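Ribokinase (PDB 3RY7) catalyses the ATP- and magnesium-dependent phosphorylation of D-ribose at O-5, yielding D-ribose 5-phosphate for nucleotide and amino-acid synthesis or the pentose phosphate pathway. Local coordinates at residues S262-S267 / A272-F277; S150-A155 / V160-N165. All blocks are in the same frame, centred on the assembly; numbering follows the deposited sequence.

The two contacts illustrate how an α/β kinase of the PfkB family is assembled from local packing on the two sides of one large, mostly parallel sheet. Interaction 2 comes first along the chain and packs helix 145-157 against strand 161-165 of that sheet; interaction 1 follows about a hundred residues later, where helix 252-263 hands over to helix 271-283. Their centres lie 18 Å apart. T162 and L164 serve helix 145-157, while T161, pointing away from it, probably hydrogen-bonds through OG1 to K266 NZ of segment 262-267. Strand 161-165 is therefore covered by a helix on one face and tied on the other to the loop after helix 252-263.

Interaction 1. Residues S262-S267 / A272-F277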
# COMPACT_ATOMS: atom_id res chain seq x y z
N SER A 262 -19.85 -12.97 5.13
CA SER A 262 -19.14 -13.68 6.20
C SER A 262 -19.81 -13.48 7.57
O SER A 262 -19.75 -14.35 8.45
CB SER A 262 -17.67 -13.20 6.28
OG SER A 262 -17.57 -11.87 6.79
N ARG A 263 -20.48 -12.34 7.72
CA ARG A 263 -21.01 -11.90 9.00
C ARG A 263 -22.51 -12.20 9.16
O ARG A 263 -23.01 -12.31 10.29
CB ARG A 263 -20.73 -10.40 9.16
CG ARG A 263 -21.38 -9.73 10.36
CD ARG A 263 -21.05 -10.47 11.64
NE ARG A 263 -19.63 -10.43 11.96
CZ ARG A 263 -19.08 -9.56 12.80
NH1 ARG A 263 -19.83 -8.64 13.41
NH2 ARG A 263 -17.77 -9.61 13.04
N LEU A 264 -23.22 -12.34 8.04
CA LEU A 264 -24.67 -12.56 8.06
C LEU A 264 -25.05 -13.86 8.73
O LEU A 264 -24.53 -14.92 8.37
CB LEU A 264 -25.21 -12.59 6.63
CG LEU A 264 -26.40 -11.70 6.30
CD1 LEU A 264 -27.15 -12.26 5.11
CD2 LEU A 264 -27.34 -11.50 7.49
N ASN A 265 -25.97 -13.79 9.69
CA ASN A 265 -26.53 -15.01 10.26
C ASN A 265 -27.49 -15.63 9.26
O ASN A 265 -28.06 -14.92 8.43
CB ASN A 265 -27.26 -14.71 11.58
CG ASN A 265 -26.31 -14.36 12.71
OD1 ASN A 265 -25.12 -14.67 12.65
ND2 ASN A 265 -26.84 -13.73 13.75
N LYS A 266 -27.66 -16.94 9.32
CA LYS A 266 -28.58 -17.60 8.39
C LYS A 266 -29.98 -17.01 8.50
O LYS A 266 -30.65 -16.79 7.50
CB LYS A 266 -28.62 -19.11 8.65
CG LYS A 266 -28.02 -19.98 7.55
CD LYS A 266 -28.78 -19.90 6.22
CE LYS A 266 -28.89 -21.29 5.59
NZ LYS A 266 -29.44 -21.24 4.20
N SER A 267 -30.38 -16.74 9.74
CA SER A 267 -31.69 -16.17 10.06
C SER A 267 -31.85 -14.75 9.52
O SER A 267 -32.97 -14.23 9.48
CB SER A 267 -31.88 -16.14 11.58
OG SER A 267 -30.77 -15.50 12.21
N ALA A 272 -28.28 -5.20 9.76
CA ALA A 272 -27.57 -3.94 9.98
C ALA A 272 -26.14 -4.14 10.53
O ALA A 272 -25.22 -3.43 10.14
CB ALA A 272 -28.39 -3.01 10.89
N ASP A 273 -25.97 -5.10 11.44
CA ASP A 273 -24.65 -5.42 11.97
C ASP A 273 -23.72 -5.96 10.87
O ASP A 273 -22.55 -5.55 10.76
CB ASP A 273 -24.77 -6.44 13.10
CG ASP A 273 -23.45 -7.14 13.42
OD1 ASP A 273 -23.46 -8.39 13.46
OD2 ASP A 273 -22.42 -6.45 13.62
N ALA A 274 -24.24 -6.87 10.05
CA ALA A 274 -23.48 -7.43 8.94
C ALA A 274 -23.12 -6.34 7.93
O ALA A 274 -22.03 -6.33 7.39
CB ALA A 274 -24.27 -8.58 8.27
N ILE A 275 -24.05 -5.42 7.68
CA ILE A 275 -23.78 -4.32 6.76
C ILE A 275 -22.72 -3.36 7.31
O ILE A 275 -21.92 -2.78 6.55
CB ILE A 275 -25.07 -3.58 6.40
CG1 ILE A 275 -25.96 -4.49 5.53
CG2 ILE A 275 -24.76 -2.26 5.69
CD1 ILE A 275 -27.25 -3.84 5.09
N ASP A 276 -22.71 -3.20 8.63
CA ASP A 276 -21.72 -2.38 9.32
C ASP A 276 -20.33 -2.98 9.15
O ASP A 276 -19.39 -2.31 8.72
CB ASP A 276 -22.06 -2.28 10.81
CG ASP A 276 -21.03 -1.46 11.57
OD1 ASP A 276 -20.29 -2.04 12.41
OD2 ASP A 276 -20.95 -0.25 11.30
N PHE A 277 -20.22 -4.25 9.52
CA PHE A 277 -18.99 -5.02 9.34
C PHE A 277 -18.48 -5.01 7.90
O PHE A 277 -17.28 -4.90 7.66
CB PHE A 277 -19.22 -6.45 9.79
CG PHE A 277 -18.00 -7.32 9.71
CD1 PHE A 277 -17.14 -7.44 10.79
CD2 PHE A 277 -17.73 -8.06 8.56
CE1 PHE A 277 -16.02 -8.26 10.74
CE2 PHE A 277 -16.61 -8.88 8.49
CZ PHE A 277 -15.75 -8.98 9.59
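R263 lays its guanidinium over one face of the F277 ring, offset toward the rim at CD1 and CE1. NH2 comes to 3.2 Å from F277 CD1. CZ of R263 stands 4.1 Å from the centroid of the F277 ring, an off-centre cation-pi contact, and the two planes are tilted by 33°. At its edge the same guanidinium meets a carboxylate: R263 NH1 and D273 OD2 form a rather long salt bridge of 3.4 Å. The carboxylate and guanidinium planes are 41° apart, the ring taking a face of the arginine and D273 its edge. D273 and F277 stand one helical turn apart, and the arginine spans the interval. Its chain leaves with CG anti to the backbone N (chi1 172°), then bends at chi2 and chi3, bringing the aliphatic part down against the helix; R263 CG packs 3.4 Å from A274 CA.

The backbones come closest at A274. Its methyl faces the end of helix 252-263 and also meets L264, with A274 CB 4.3 Å from L264 CG. S262 adds its OG obliquely to the F277 ring, at 3.6 Å from CE2, while hydrogen-bonding to A259 O in its own helix.

The contact closes the short loop joining helix 252-263 to helix 271-283, and N270 holds that loop with ND2 on R263 O and OD1 on N265 N. Beyond it, A274 and I275 pack on F260 of helix 252-263, I275 also reaches strand 228-231, and F277 touches V301 of the second subunit.

Interaction 2. Residues S150-A155 / V160-N165; sequences SAFEIA and VTTVLN
F152 presents the face of its ring to T162, whose CB sits almost exactly over the centre, 3.7 Å from the centroid and only 4° off the ring normal. This CH-pi contact is the heart of the packing. T162 CG2 extends from there to the methyl of A155, 3.6 Å from A155 CB, so one threonine branch bridges two residues a helical turn apart. The torsions sort the branches: CG2 stands anti to the carbonyl carbon and serves the helix, while OG1, with chi1 61°, turns to L179 O and D181 N, which supply hydrogen bonds for this buried hydroxyl. Around the rim of the F152 ring, L164 CB lies in its plane at 4.0 Å from CE1, and V163 O approaches CZ near that plane.

Strand 136-140, helix 145-157 and strand 161-165 form a beta-alpha-beta unit of the kind from which the ribokinase fold builds its central sheet, and this contact is its second half, the helix returning against the strand that follows. The axes of helix 150-155 and strand 161-165 approach to 8.3 Å, their N-to-C directions 154° apart, near antiparallel. At the turn, V160 N donates to A155 O over 2.8 Å, from above the carbonyl plane, and V160 CB packs 3.8 Å from A155 CB.

On the sheet face turned from the helix, T161 and V163 lie buried beside F136 and V138 of strand 136-140, and T161 OG1 bonds K266 NZ. The solvent side is different: the part of the helix turned from the strand makes no contact with it. There E153 is exposed, and I154, partly exposed, rests on K128, I131 and I132 of helix 128-132.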
# COMPACT_ATOMS: atom_id res chain seq x y z
N SER A 150 -28.30 -22.25 -12.63
CA SER A 150 -28.16 -23.65 -12.24
C SER A 150 -27.63 -23.80 -10.81
O SER A 150 -28.06 -24.70 -10.06
CB SER A 150 -27.31 -24.40 -13.27
OG SER A 150 -26.24 -25.05 -12.63
N ALA A 151 -26.71 -22.92 -10.41
CA ALA A 151 -26.17 -22.95 -9.06
C ALA A 151 -27.23 -22.53 -8.03
O ALA A 151 -27.30 -23.07 -6.93
CB ALA A 151 -24.94 -22.06 -8.96
N PHE A 152 -28.06 -21.56 -8.42
CA PHE A 152 -29.10 -21.04 -7.53
C PHE A 152 -30.28 -22.04 -7.41
O PHE A 152 -30.94 -22.09 -6.39
CB PHE A 152 -29.59 -19.66 -8.00
CG PHE A 152 -28.67 -18.51 -7.61
CD1 PHE A 152 -29.07 -17.19 -7.83
CD2 PHE A 152 -27.43 -18.76 -7.03
CE1 PHE A 152 -28.22 -16.11 -7.47
CE2 PHE A 152 -26.59 -17.69 -6.65
CZ PHE A 152 -26.98 -16.36 -6.88
N GLU A 153 -30.52 -22.82 -8.47
CA GLU A 153 -31.54 -23.89 -8.41
C GLU A 153 -31.16 -24.95 -7.40
O GLU A 153 -31.96 -25.35 -6.54
CB GLU A 153 -31.79 -24.50 -9.77
CG GLU A 153 -32.54 -23.59 -10.72
CD GLU A 153 -32.47 -24.07 -12.16
OE1 GLU A 153 -31.51 -24.82 -12.46
OE2 GLU A 153 -33.35 -23.69 -12.99
N ILE A 154 -29.90 -25.37 -7.46
CA ILE A 154 -29.35 -26.31 -6.49
C ILE A 154 -29.42 -25.78 -5.07
O ILE A 154 -29.85 -26.49 -4.15
CB ILE A 154 -27.89 -26.65 -6.82
CG1 ILE A 154 -27.80 -27.40 -8.17
CG2 ILE A 154 -27.25 -27.46 -5.70
CD1 ILE A 154 -26.36 -27.62 -8.63
N ALA A 155 -28.97 -24.54 -4.89
CA ALA A 155 -28.97 -23.90 -3.59
C ALA A 155 -30.39 -23.84 -3.01
O ALA A 155 -30.64 -24.32 -1.92
CB ALA A 155 -28.39 -22.49 -3.69
N VAL A 160 -30.36 -23.51 0.78
CA VAL A 160 -29.16 -22.66 0.84
C VAL A 160 -29.49 -21.24 0.34
O VAL A 160 -30.08 -21.08 -0.73
CB VAL A 160 -28.01 -23.28 0.04
CG1 VAL A 160 -26.79 -22.35 0.02
CG2 VAL A 160 -27.65 -24.65 0.62
N THR A 161 -29.13 -20.23 1.13
CA THR A 161 -29.41 -18.83 0.80
C THR A 161 -28.64 -18.33 -0.43
O THR A 161 -27.42 -18.45 -0.49
CB THR A 161 -29.09 -17.91 1.99
OG1 THR A 161 -29.81 -18.37 3.13
CG2 THR A 161 -29.48 -16.46 1.69
N THR A 162 -29.35 -17.77 -1.41
CA THR A 162 -28.68 -17.26 -2.59
C THR A 162 -28.47 -15.74 -2.55
O THR A 162 -29.37 -14.99 -2.17
CB THR A 162 -29.43 -17.60 -3.87
OG1 THR A 162 -30.74 -17.02 -3.83
CG2 THR A 162 -29.54 -19.11 -4.03
N VAL A 163 -27.29 -15.30 -2.96
CA VAL A 163 -27.02 -13.87 -3.02
C VAL A 163 -26.36 -13.45 -4.33
O VAL A 163 -25.31 -13.96 -4.73
CB VAL A 163 -26.29 -13.34 -1.74
CG1 VAL A 163 -25.85 -14.47 -0.82
CG2 VAL A 163 -25.16 -12.41 -2.09
N LEU A 164 -27.03 -12.54 -5.04
CA LEU A 164 -26.55 -12.08 -6.32
C LEU A 164 -26.10 -10.62 -6.24
O LEU A 164 -26.87 -9.74 -5.86
CB LEU A 164 -27.61 -12.20 -7.41
CG LEU A 164 -27.20 -11.62 -8.77
CD1 LEU A 164 -26.09 -12.44 -9.38
CD2 LEU A 164 -28.37 -11.52 -9.74
N ASN A 165 -24.84 -10.40 -6.60
CA ASN A 165 -24.31 -9.06 -6.85
C ASN A 165 -24.39 -8.81 -8.35
O ASN A 165 -23.56 -9.30 -9.11
CB ASN A 165 -22.87 -8.98 -6.33
CG ASN A 165 -22.10 -7.81 -6.88
OD1 ASN A 165 -20.97 -7.97 -7.35
ND2 ASN A 165 -22.69 -6.61 -6.85